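Local atomic coordinates of probable acetyltransferases (Chromobacterium violaceum, PDB entry 3PZJ), a protein that probably transfers an acetyl group from acetyl-CoA, perhaps to the N termini of proteins, as a member of the GNAT acetyltransferase family. Residues R154-C160 and T195-L201; H63-Y69 and H124-S128; A52-F57 and A104-L108. All coordinates share one frame; numbering follows the deposited sequence. Where two conformers were deposited one is given.

Contact 1 of 3, residues R154-C160 and T195-L201; sequences RRCEWRC and THVFSML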
loop_
_atom_site.group_PDB
_atom_site.type_symbol
_atom_site.label_atom_id
_atom_site.label_comp_id
_atom_site.label_asym_id
_atom_site.label_seq_id
_atom_site.Cartn_x
_atom_site.Cartn_y
_atom_site.Cartn_z
ATOM N N ARG A 154 -12.121 8.869 -0.721
ATOM C CA ARG A 154 -12.766 8.476 0.560
ATOM C C ARG A 154 -11.807 8.433 1.746
ATOM O O ARG A 154 -12.225 8.547 2.877
ATOM C CB ARG A 154 -13.378 7.066 0.415
ATOM C CG ARG A 154 -14.489 6.996 -0.554
ATOM C CD ARG A 154 -15.103 5.625 -0.628
ATOM N NE ARG A 154 -15.860 5.377 0.532
ATOM C CZ ARG A 154 -15.735 4.350 1.353
ATOM N NH1 ARG A 154 -14.789 3.466 1.216
ATOM N NH2 ARG A 154 -16.556 4.282 2.408
ATOM N N ARG A 155 -10.524 8.285 1.481
ATOM C CA ARG A 155 -9.522 8.070 2.496
ATOM C C ARG A 155 -8.219 8.778 2.029
ATOM O O ARG A 155 -7.764 8.517 0.900
ATOM C CB ARG A 155 -9.256 6.554 2.579
ATOM C CG ARG A 155 -8.100 6.153 3.513
ATOM C CD ARG A 155 -7.679 4.699 3.327
ATOM N NE ARG A 155 -6.483 4.366 4.076
ATOM C CZ ARG A 155 -6.381 4.357 5.436
ATOM N NH1 ARG A 155 -7.413 4.526 6.239
ATOM N NH2 ARG A 155 -5.214 4.170 5.986
ATOM N N CYS A 156 -7.635 9.622 2.867
ATOM C CA CYS A 156 -6.420 10.326 2.637
ATOM C C CYS A 156 -5.344 9.873 3.670
ATOM O O CYS A 156 -5.732 10.080 4.786
ATOM C CB CYS A 156 -6.556 11.852 2.616
ATOM S SG CYS A 156 -7.352 12.516 1.139
ATOM N N GLU A 157 -4.243 9.217 3.371
ATOM C CA GLU A 157 -3.318 8.772 4.377
ATOM C C GLU A 157 -2.236 9.806 4.576
ATOM O O GLU A 157 -1.969 10.597 3.716
ATOM C CB GLU A 157 -2.631 7.484 3.962
ATOM C CG GLU A 157 -3.433 6.331 4.115
ATOM C CD GLU A 157 -2.714 5.053 3.786
ATOM O OE1 GLU A 157 -3.332 4.047 3.972
ATOM O OE2 GLU A 157 -1.586 5.067 3.358
ATOM N N TRP A 158 -1.611 9.732 5.733
ATOM C CA TRP A 158 -0.366 10.371 6.038
ATOM C C TRP A 158 0.467 9.299 6.708
ATOM O O TRP A 158 0.023 8.675 7.615
ATOM C CB TRP A 158 -0.561 11.571 6.952
ATOM C CG TRP A 158 0.671 12.348 7.347
ATOM C CD1 TRP A 158 1.692 11.929 8.125
ATOM C CD2 TRP A 158 0.968 13.694 7.008
ATOM N NE1 TRP A 158 2.608 12.915 8.283
ATOM C CE2 TRP A 158 2.186 14.017 7.607
ATOM C CE3 TRP A 158 0.319 14.664 6.263
ATOM C CZ2 TRP A 158 2.757 15.260 7.480
ATOM C CZ3 TRP A 158 0.901 15.880 6.134
ATOM C CH2 TRP A 158 2.097 16.173 6.742
ATOM N N ARG A 159 1.663 9.098 6.196
ATOM C CA ARG A 159 2.586 8.078 6.741
ATOM C C ARG A 159 3.960 8.694 7.110
ATOM O O ARG A 159 4.446 9.626 6.469
ATOM C CB ARG A 159 2.883 6.985 5.738
ATOM C CG ARG A 159 1.742 6.126 5.416
ATOM C CD ARG A 159 2.087 4.952 4.474
ATOM N NE ARG A 159 0.873 4.178 4.266
ATOM C CZ ARG A 159 0.827 2.863 4.127
ATOM N NH1 ARG A 159 -0.332 2.273 3.885
ATOM N NH2 ARG A 159 1.942 2.186 4.145
ATOM N N CYS A 160 4.581 8.166 8.158
ATOM C CA CYS A 160 5.944 8.617 8.537
ATOM C C CYS A 160 6.731 7.589 9.281
ATOM O O CYS A 160 6.243 6.610 9.781
ATOM C CB CYS A 160 5.891 9.933 9.332
ATOM S SG CYS A 160 5.190 9.803 10.944
ATOM N N THR A 195 6.637 2.210 10.258
ATOM C CA THR A 195 5.845 3.275 9.709
ATOM C C THR A 195 4.559 3.534 10.460
ATOM O O THR A 195 3.774 2.682 10.564
ATOM C CB THR A 195 5.465 2.951 8.278
ATOM O OG1 THR A 195 6.633 2.924 7.487
ATOM C CG2 THR A 195 4.494 3.990 7.763
ATOM N N HIS A 196 4.348 4.749 10.918
ATOM C CA HIS A 196 3.054 5.128 11.457
ATOM C C HIS A 196 2.101 5.461 10.310
ATOM O O HIS A 196 2.499 6.218 9.359
ATOM C CB HIS A 196 3.167 6.408 12.317
ATOM C CG HIS A 196 3.910 6.267 13.622
ATOM N ND1 HIS A 196 3.945 5.113 14.373
ATOM C CD2 HIS A 196 4.584 7.210 14.345
ATOM C CE1 HIS A 196 4.626 5.345 15.497
ATOM N NE2 HIS A 196 5.038 6.601 15.489
ATOM N N VAL A 197 0.860 4.963 10.400
ATOM C CA VAL A 197 -0.189 5.275 9.427
ATOM C C VAL A 197 -1.290 6.056 10.089
ATOM O O VAL A 197 -1.820 5.660 11.164
ATOM C CB VAL A 197 -0.775 4.001 8.762
ATOM C CG1 VAL A 197 -1.879 4.387 7.723
ATOM C CG2 VAL A 197 0.332 3.169 8.104
ATOM N N PHE A 198 -1.598 7.205 9.487
ATOM C CA PHE A 198 -2.645 8.075 9.886
ATOM C C PHE A 198 -3.625 8.233 8.709
ATOM O O PHE A 198 -3.213 8.101 7.587
ATOM C CB PHE A 198 -2.129 9.462 10.196
ATOM C CG PHE A 198 -1.094 9.526 11.278
ATOM C CD1 PHE A 198 -1.451 9.873 12.584
ATOM C CD2 PHE A 198 0.253 9.353 10.990
ATOM C CE1 PHE A 198 -0.474 9.970 13.583
ATOM C CE2 PHE A 198 1.200 9.449 11.979
ATOM C CZ PHE A 198 0.831 9.712 13.284
ATOM N N SER A 199 -4.871 8.619 8.963
ATOM C CA SER A 199 -5.819 8.841 7.899
ATOM C C SER A 199 -6.877 9.843 8.223
ATOM O O SER A 199 -7.185 10.094 9.392
ATOM C CB SER A 199 -6.501 7.533 7.466
ATOM O OG SER A 199 -7.487 7.152 8.409
HETATM N N MSE A 200 -7.443 10.408 7.158
HETATM C CA MSE A 200 -8.577 11.318 7.226
HETATM C C MSE A 200 -9.628 10.865 6.213
HETATM O O MSE A 200 -9.367 10.805 5.012
HETATM C CB MSE A 200 -8.137 12.751 6.931
HETATM C CG MSE A 200 -9.145 13.557 6.126
HETATM SE SE MSE A 200 -9.434 15.343 6.856
HETATM C CE MSE A 200 -9.877 14.853 8.690
ATOM N N LEU A 201 -10.814 10.542 6.715
ATOM C CA LEU A 201 -11.868 9.987 5.939
ATOM C C LEU A 201 -12.723 11.106 5.402
ATOM O O LEU A 201 -12.750 12.224 5.961
ATOM C CB LEU A 201 -12.722 9.101 6.808
ATOM C CG LEU A 201 -12.091 7.913 7.518
ATOM C CD1 LEU A 201 -13.163 6.990 8.050
ATOM C CD2 LEU A 201 -11.185 7.127 6.516
#
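Trp158 turns CG opposite its own backbone N (chi1 -180°), whereas Phe198 turns CG opposite its carbonyl carbon (chi1 -59°). The two side chains then meet on one face of the sheet, with CD1 of Trp158 4.1 Å from CD2 of Phe198. Their planes are nearly perpendicular, at 85°. The backbone O of Trp158 lies in the plane of the Phe198 ring, at its edge, and accepts the N-H of Phe198 at 2.9 Å. Farther along, SG of Cys160 touches the edge of the same ring, 4.1 Å from CE2 of Phe198. Helix 165-174 covers Trp158 and Phe198 through Ala168 and Ala171, and NE1 of Trp158 is bonded to Ser167. The strands are antiparallel neighbours, with Cys156-Met200, Trp158-Phe198 and Cys160-His196 as hydrogen-bonded pairs. This is the C-terminal half of the GNAT fold, where the last long strand inserts between strands 155-161 and 177-188. The other face carries a salt-bridge network. Glu157 sits between two arginines of its own strand. Its OE1 accepts both NE and NH2 of Arg155, the latter at 2.8 Å, and its OE2 takes NE of Arg159 at 2.8 Å. Val197 packs against this network: CG2 lies 4.0 Å from CZ of Arg159, over the centre of the guanidinium face, while CG1 comes to the edge of the Arg155 group. CB of Ser199 lies over a face of the Arg155 guanidinium, 3.4 Å from NH1. Glu179 takes NH2 of Arg155 and OG of Ser199, and Arg183 O of the second subunit accepts NH1 of Arg155.

Contact 2 of 3, residues H63-Y69 and H124-S128; sequences HWEHLPY and HVNFS. With EDO (1,2-ethanediol), chain D.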
loop_
_atom_site.group_PDB
_atom_site.type_symbol
_atom_site.label_atom_id
_atom_site.label_comp_id
_atom_site.label_asym_id
_atom_site.label_seq_id
_atom_site.Cartn_x
_atom_site.Cartn_y
_atom_site.Cartn_z
ATOM N N HIS A 63 17.629 17.774 6.880
ATOM C CA HIS A 63 16.308 17.744 6.277
ATOM C C HIS A 63 15.816 16.317 5.931
ATOM O O HIS A 63 14.664 15.967 6.130
ATOM C CB HIS A 63 16.259 18.642 5.012
ATOM C CG HIS A 63 14.921 18.611 4.343
ATOM N ND1 HIS A 63 13.806 19.221 4.870
ATOM C CD2 HIS A 63 14.484 17.865 3.296
ATOM C CE1 HIS A 63 12.759 18.933 4.113
ATOM N NE2 HIS A 63 13.144 18.096 3.161
ATOM N N TRP A 64 16.733 15.485 5.473
ATOM C CA TRP A 64 16.451 14.188 4.924
ATOM C C TRP A 64 16.470 13.075 6.009
ATOM O O TRP A 64 16.149 11.954 5.704
ATOM C CB TRP A 64 17.444 13.897 3.759
ATOM C CG TRP A 64 17.644 15.059 2.806
ATOM C CD1 TRP A 64 18.715 15.916 2.759
ATOM C CD2 TRP A 64 16.732 15.501 1.778
ATOM N NE1 TRP A 64 18.509 16.868 1.770
ATOM C CE2 TRP A 64 17.309 16.609 1.153
ATOM C CE3 TRP A 64 15.452 15.080 1.371
ATOM C CZ2 TRP A 64 16.674 17.281 0.143
ATOM C CZ3 TRP A 64 14.851 15.732 0.374
ATOM C CH2 TRP A 64 15.447 16.827 -0.242
ATOM N N GLU A 65 16.724 13.428 7.288
ATOM C CA GLU A 65 17.083 12.466 8.343
ATOM C C GLU A 65 16.090 11.307 8.440
ATOM O O GLU A 65 16.495 10.152 8.608
ATOM C CB GLU A 65 17.133 13.155 9.749
ATOM C CG GLU A 65 17.508 12.165 10.881
ATOM C CD GLU A 65 17.764 12.817 12.230
ATOM O OE1 GLU A 65 17.791 14.070 12.311
ATOM O OE2 GLU A 65 17.943 12.038 13.199
ATOM N N HIS A 66 14.804 11.616 8.392
ATOM C CA HIS A 66 13.767 10.562 8.545
ATOM C C HIS A 66 13.043 10.208 7.223
ATOM O O HIS A 66 11.946 9.552 7.206
ATOM C CB HIS A 66 12.726 11.028 9.544
ATOM C CG HIS A 66 13.291 11.454 10.864
ATOM N ND1 HIS A 66 13.874 10.568 11.753
ATOM C CD2 HIS A 66 13.323 12.671 11.460
ATOM C CE1 HIS A 66 14.265 11.232 12.828
ATOM N NE2 HIS A 66 13.946 12.512 12.674
ATOM N N LEU A 67 13.638 10.596 6.111
ATOM C CA LEU A 67 13.025 10.362 4.803
ATOM C C LEU A 67 13.746 9.285 4.043
ATOM O O LEU A 67 14.969 9.113 4.239
ATOM C CB LEU A 67 13.103 11.646 4.024
ATOM C CG LEU A 67 11.951 12.630 4.158
ATOM C CD1 LEU A 67 11.092 12.519 5.419
ATOM C CD2 LEU A 67 12.409 14.049 3.917
ATOM N N PRO A 68 13.056 8.615 3.091
ATOM C CA PRO A 68 13.745 7.535 2.397
ATOM C C PRO A 68 14.634 7.957 1.234
ATOM O O PRO A 68 15.061 7.125 0.456
ATOM C CB PRO A 68 12.595 6.592 1.959
ATOM C CG PRO A 68 11.399 7.378 2.045
ATOM C CD PRO A 68 11.626 8.650 2.792
ATOM N N TYR A 69 14.923 9.254 1.113
ATOM C CA TYR A 69 15.750 9.758 0.051
ATOM C C TYR A 69 16.508 10.941 0.578
ATOM O O TYR A 69 16.205 11.475 1.628
ATOM C CB TYR A 69 14.906 10.237 -1.141
ATOM C CG TYR A 69 13.642 10.957 -0.745
ATOM C CD1 TYR A 69 13.595 12.333 -0.571
ATOM C CD2 TYR A 69 12.460 10.244 -0.574
ATOM C CE1 TYR A 69 12.413 12.961 -0.141
ATOM C CE2 TYR A 69 11.282 10.867 -0.190
ATOM C CZ TYR A 69 11.260 12.212 -0.005
ATOM O OH TYR A 69 10.069 12.784 0.384
ATOM N N HIS A 124 5.615 13.050 0.360
ATOM C CA HIS A 124 6.729 13.787 -0.104
ATOM C C HIS A 124 6.655 15.218 0.387
ATOM O O HIS A 124 6.976 16.176 -0.341
ATOM C CB HIS A 124 6.764 13.726 -1.652
ATOM C CG HIS A 124 7.159 12.399 -2.188
ATOM N ND1 HIS A 124 6.315 11.669 -2.980
ATOM C CD2 HIS A 124 8.299 11.669 -2.079
ATOM C CE1 HIS A 124 6.893 10.515 -3.291
ATOM N NE2 HIS A 124 8.092 10.478 -2.748
ATOM N N VAL A 125 6.355 15.371 1.689
ATOM C CA VAL A 125 6.233 16.688 2.260
ATOM C C VAL A 125 7.606 17.198 2.603
ATOM O O VAL A 125 8.297 16.668 3.523
ATOM C CB VAL A 125 5.358 16.700 3.514
ATOM C CG1 VAL A 125 5.296 18.129 4.207
ATOM C CG2 VAL A 125 3.984 16.079 3.257
ATOM N N ASN A 126 8.062 18.147 1.791
ATOM C CA ASN A 126 9.429 18.700 1.836
ATOM C C ASN A 126 9.331 20.215 1.887
ATOM O O ASN A 126 9.266 20.910 0.819
ATOM C CB ASN A 126 10.188 18.284 0.592
ATOM C CG ASN A 126 10.666 16.857 0.659
ATOM O OD1 ASN A 126 11.718 16.629 1.234
ATOM N ND2 ASN A 126 9.838 15.874 0.226
ATOM N N PHE A 127 9.296 20.740 3.117
ATOM C CA PHE A 127 9.082 22.181 3.308
ATOM C C PHE A 127 10.374 22.827 3.776
ATOM O O PHE A 127 11.000 22.344 4.711
ATOM C CB PHE A 127 7.998 22.394 4.373
ATOM C CG PHE A 127 6.579 22.060 3.927
ATOM C CD1 PHE A 127 6.260 21.705 2.635
ATOM C CD2 PHE A 127 5.560 22.122 4.838
ATOM C CE1 PHE A 127 4.944 21.451 2.257
ATOM C CE2 PHE A 127 4.271 21.813 4.468
ATOM C CZ PHE A 127 3.950 21.553 3.162
ATOM N N SER A 128 10.732 23.941 3.159
ATOM C CA SER A 128 11.948 24.700 3.558
ATOM C C SER A 128 11.777 25.178 4.979
ATOM O O SER A 128 10.674 25.300 5.453
ATOM C CB SER A 128 12.119 25.897 2.624
ATOM O OG SER A 128 11.155 26.894 2.867
HETATM C C1 EDO D . 7.908 10.795 1.389
HETATM O O1 EDO D . 8.606 11.885 1.939
HETATM C C2 EDO D . 6.675 10.544 2.220
HETATM O O2 EDO D . 5.678 10.168 1.311
#
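His124 meets Tyr69 where strand 119-127 faces the loop between helices 46-58 and 75-87. In the GNAT fold this strand and its parallel neighbour, here 155-161, splay apart. His124 has a left-handed backbone (phi 49°, psi 46°), consistent with the irregularity this strand commonly shows in the family. Its CD2 lies 3.2 Å from OH of Tyr69, which comes up at the edge of the imidazole. The backbone N of His124 is bonded to O2 of a 1,2-ethanediol, probably from the crystallisation liquor, at 3.0 Å. In GNAT enzymes backbone groups of this strand bind acetyl-CoA, so the diol may mark part of that cleft. Val125 turns its side chain away from the loop. Asn126 follows and carries most of the polar contact. Its ND2 gives one hydrogen to OH of Tyr69 at 3.1 Å, almost in the amide plane, and another to O of His124 at 2.9 Å. Its OD1 accepts NE2 of His63 at 2.8 Å, in the imidazole plane and close to straight (166°). With both ends bonded, the amide is fixed in its rotation. CZ3 of Trp64 and CD2 of Leu67 also close on OD1. Phe127 sends its ring to the other side, onto helix 135-150. Only its backbone takes part here, with O 3.9 Å from CE1 of His63.

Contact 3 of 3, residues A52-F57 and A104-L108; sequences ALFRLF and ALGFL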
loop_
_atom_site.group_PDB
_atom_site.type_symbol
_atom_site.label_atom_id
_atom_site.label_comp_id
_atom_site.label_asym_id
_atom_site.label_seq_id
_atom_site.Cartn_x
_atom_site.Cartn_y
_atom_site.Cartn_z
ATOM N N ALA A 52 15.840 25.123 -8.350
ATOM C CA ALA A 52 15.368 25.949 -7.256
ATOM C C ALA A 52 15.092 25.098 -6.050
ATOM O O ALA A 52 15.442 25.487 -4.917
ATOM C CB ALA A 52 14.162 26.746 -7.630
ATOM N N LEU A 53 14.449 23.950 -6.258
ATOM C CA LEU A 53 14.106 23.111 -5.105
ATOM C C LEU A 53 15.366 22.538 -4.520
ATOM O O LEU A 53 15.467 22.425 -3.329
ATOM C CB LEU A 53 13.145 21.975 -5.511
ATOM C CG LEU A 53 11.717 22.480 -5.776
ATOM C CD1 LEU A 53 10.967 21.333 -6.477
ATOM C CD2 LEU A 53 10.971 22.957 -4.508
ATOM N N PHE A 54 16.322 22.146 -5.372
ATOM C CA PHE A 54 17.568 21.626 -4.860
ATOM C C PHE A 54 18.210 22.604 -3.882
ATOM O O PHE A 54 18.618 22.219 -2.795
ATOM C CB PHE A 54 18.513 21.360 -6.030
ATOM C CG PHE A 54 19.869 20.923 -5.617
ATOM C CD1 PHE A 54 20.047 19.741 -4.970
ATOM C CD2 PHE A 54 20.955 21.748 -5.783
ATOM C CE1 PHE A 54 21.236 19.331 -4.578
ATOM C CE2 PHE A 54 22.188 21.331 -5.360
ATOM C CZ PHE A 54 22.324 20.107 -4.772
ATOM N N ARG A 55 18.314 23.865 -4.294
ATOM C CA ARG A 55 18.989 24.934 -3.492
ATOM C C ARG A 55 18.325 25.100 -2.169
ATOM O O ARG A 55 18.986 25.377 -1.197
ATOM C CB ARG A 55 18.922 26.267 -4.179
ATOM C CG ARG A 55 19.824 26.309 -5.347
ATOM C CD ARG A 55 19.808 27.713 -6.006
ATOM N NE ARG A 55 20.028 27.543 -7.426
ATOM C CZ ARG A 55 19.139 27.751 -8.398
ATOM N NH1 ARG A 55 17.916 28.236 -8.160
ATOM N NH2 ARG A 55 19.515 27.509 -9.645
ATOM N N LEU A 56 17.003 24.932 -2.140
ATOM C CA LEU A 56 16.268 25.134 -0.930
ATOM C C LEU A 56 16.756 24.233 0.220
ATOM O O LEU A 56 16.724 24.661 1.395
ATOM C CB LEU A 56 14.796 24.896 -1.201
ATOM C CG LEU A 56 13.729 25.632 -0.474
ATOM C CD1 LEU A 56 13.914 27.159 -0.658
ATOM C CD2 LEU A 56 12.372 25.092 -1.108
ATOM N N PHE A 57 17.216 23.013 -0.086
ATOM C CA PHE A 57 17.608 22.073 0.959
ATOM C C PHE A 57 19.114 21.821 0.982
ATOM O O PHE A 57 19.611 21.255 1.943
ATOM C CB PHE A 57 16.861 20.758 0.785
ATOM C CG PHE A 57 15.400 20.944 0.734
ATOM C CD1 PHE A 57 14.690 21.215 1.882
ATOM C CD2 PHE A 57 14.749 20.931 -0.488
ATOM C CE1 PHE A 57 13.318 21.401 1.794
ATOM C CE2 PHE A 57 13.405 21.161 -0.577
ATOM C CZ PHE A 57 12.690 21.385 0.512
ATOM N N ALA A 104 9.651 29.032 -5.475
ATOM C CA ALA A 104 9.408 27.707 -4.861
ATOM C C ALA A 104 9.764 27.773 -3.426
ATOM O O ALA A 104 10.841 28.205 -3.130
ATOM C CB ALA A 104 10.259 26.632 -5.552
ATOM N N LEU A 105 8.843 27.433 -2.519
ATOM C CA LEU A 105 9.137 27.376 -1.073
ATOM C C LEU A 105 9.198 25.951 -0.484
ATOM O O LEU A 105 9.572 25.748 0.658
ATOM C CB LEU A 105 8.060 28.099 -0.313
ATOM C CG LEU A 105 7.856 29.545 -0.703
ATOM C CD1 LEU A 105 6.574 29.991 0.041
ATOM C CD2 LEU A 105 9.122 30.304 -0.311
ATOM N N GLY A 106 8.840 24.972 -1.299
ATOM C CA GLY A 106 9.044 23.526 -0.994
ATOM C C GLY A 106 8.134 22.757 -1.915
ATOM O O GLY A 106 7.566 23.343 -2.845
ATOM N N PHE A 107 7.973 21.478 -1.641
ATOM C CA PHE A 107 7.094 20.643 -2.410
ATOM C C PHE A 107 6.398 19.590 -1.595
ATOM O O PHE A 107 6.746 19.361 -0.494
ATOM C CB PHE A 107 7.778 20.039 -3.628
ATOM C CG PHE A 107 8.851 19.039 -3.315
ATOM C CD1 PHE A 107 8.608 17.716 -3.436
ATOM C CD2 PHE A 107 10.099 19.436 -2.944
ATOM C CE1 PHE A 107 9.565 16.831 -3.187
ATOM C CE2 PHE A 107 11.058 18.548 -2.688
ATOM C CZ PHE A 107 10.797 17.252 -2.800
ATOM N N LEU A 108 5.365 19.014 -2.194
ATOM C CA LEU A 108 4.562 17.940 -1.638
ATOM C C LEU A 108 3.593 17.402 -2.679
ATOM O O LEU A 108 3.499 17.917 -3.713
ATOM C CB LEU A 108 3.817 18.392 -0.395
ATOM C CG LEU A 108 2.504 19.078 -0.576
ATOM C CD1 LEU A 108 1.719 19.091 0.708
ATOM C CD2 LEU A 108 2.668 20.405 -1.130
#
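Leu53 reaches from helix 46-58 to the start of strand 106-114, where the first long helix of the GNAT fold packs on the sheet. The helix and strand segments run at 108° to each other, with their axes 9.2 Å apart. From CB the Leu53 chain turns CG opposite the carbonyl carbon (chi1 -74°), which swings the fork toward the strand. CD1 of Leu53 lies 4.1 Å from CD2 of Phe107. CD2 of Leu53 has more partners: it meets the same Phe107 atom and lies 3.8 Å from O of Gly106 and 3.9 Å from CB of Ala104. Val95 and Phe78 pack on Leu53 from the neighbouring strand and from helix 75-87. One turn on, Leu56 sets CD2 against bare backbone, 3.3 Å from C of Leu105, a tight fit. CD2 of Leu56 and CZ of Phe57 both lie near the Gly106 backbone. Ala52 completes the row with a looser methyl contact to Ala104. Phe57 lies between this patch and Asn126, and His63 and Trp64 pack on its ring as well. Its CE2 comes in at the edge of the Phe107 ring, near the ring plane, 4.1 Å from CE2 of Phe107.

How the contacts relate
From the N terminus, helix 46-58 opens contact 3 and the loop 63-69 then opens contact 2. Strand 106-114 returns first and closes contact 3. Strand 119-127 follows and closes contact 2, so the two contacts cross. They also touch: Asn126 O and Phe107 N are 2.8 Å apart, a probable hydrogen bond between neighbouring strands, and the His63 ring packs on Phe57. Contact 1 comes later, in series. It opens at 154-160 and closes at 195-201 after helix 165-174 and strand 177-188. CH2 of Trp158 touches CG2 of Val125, 4.0 Å away, which joins contacts 1 and 2. Together they tie the first helix, the loop and both halves of the sheet.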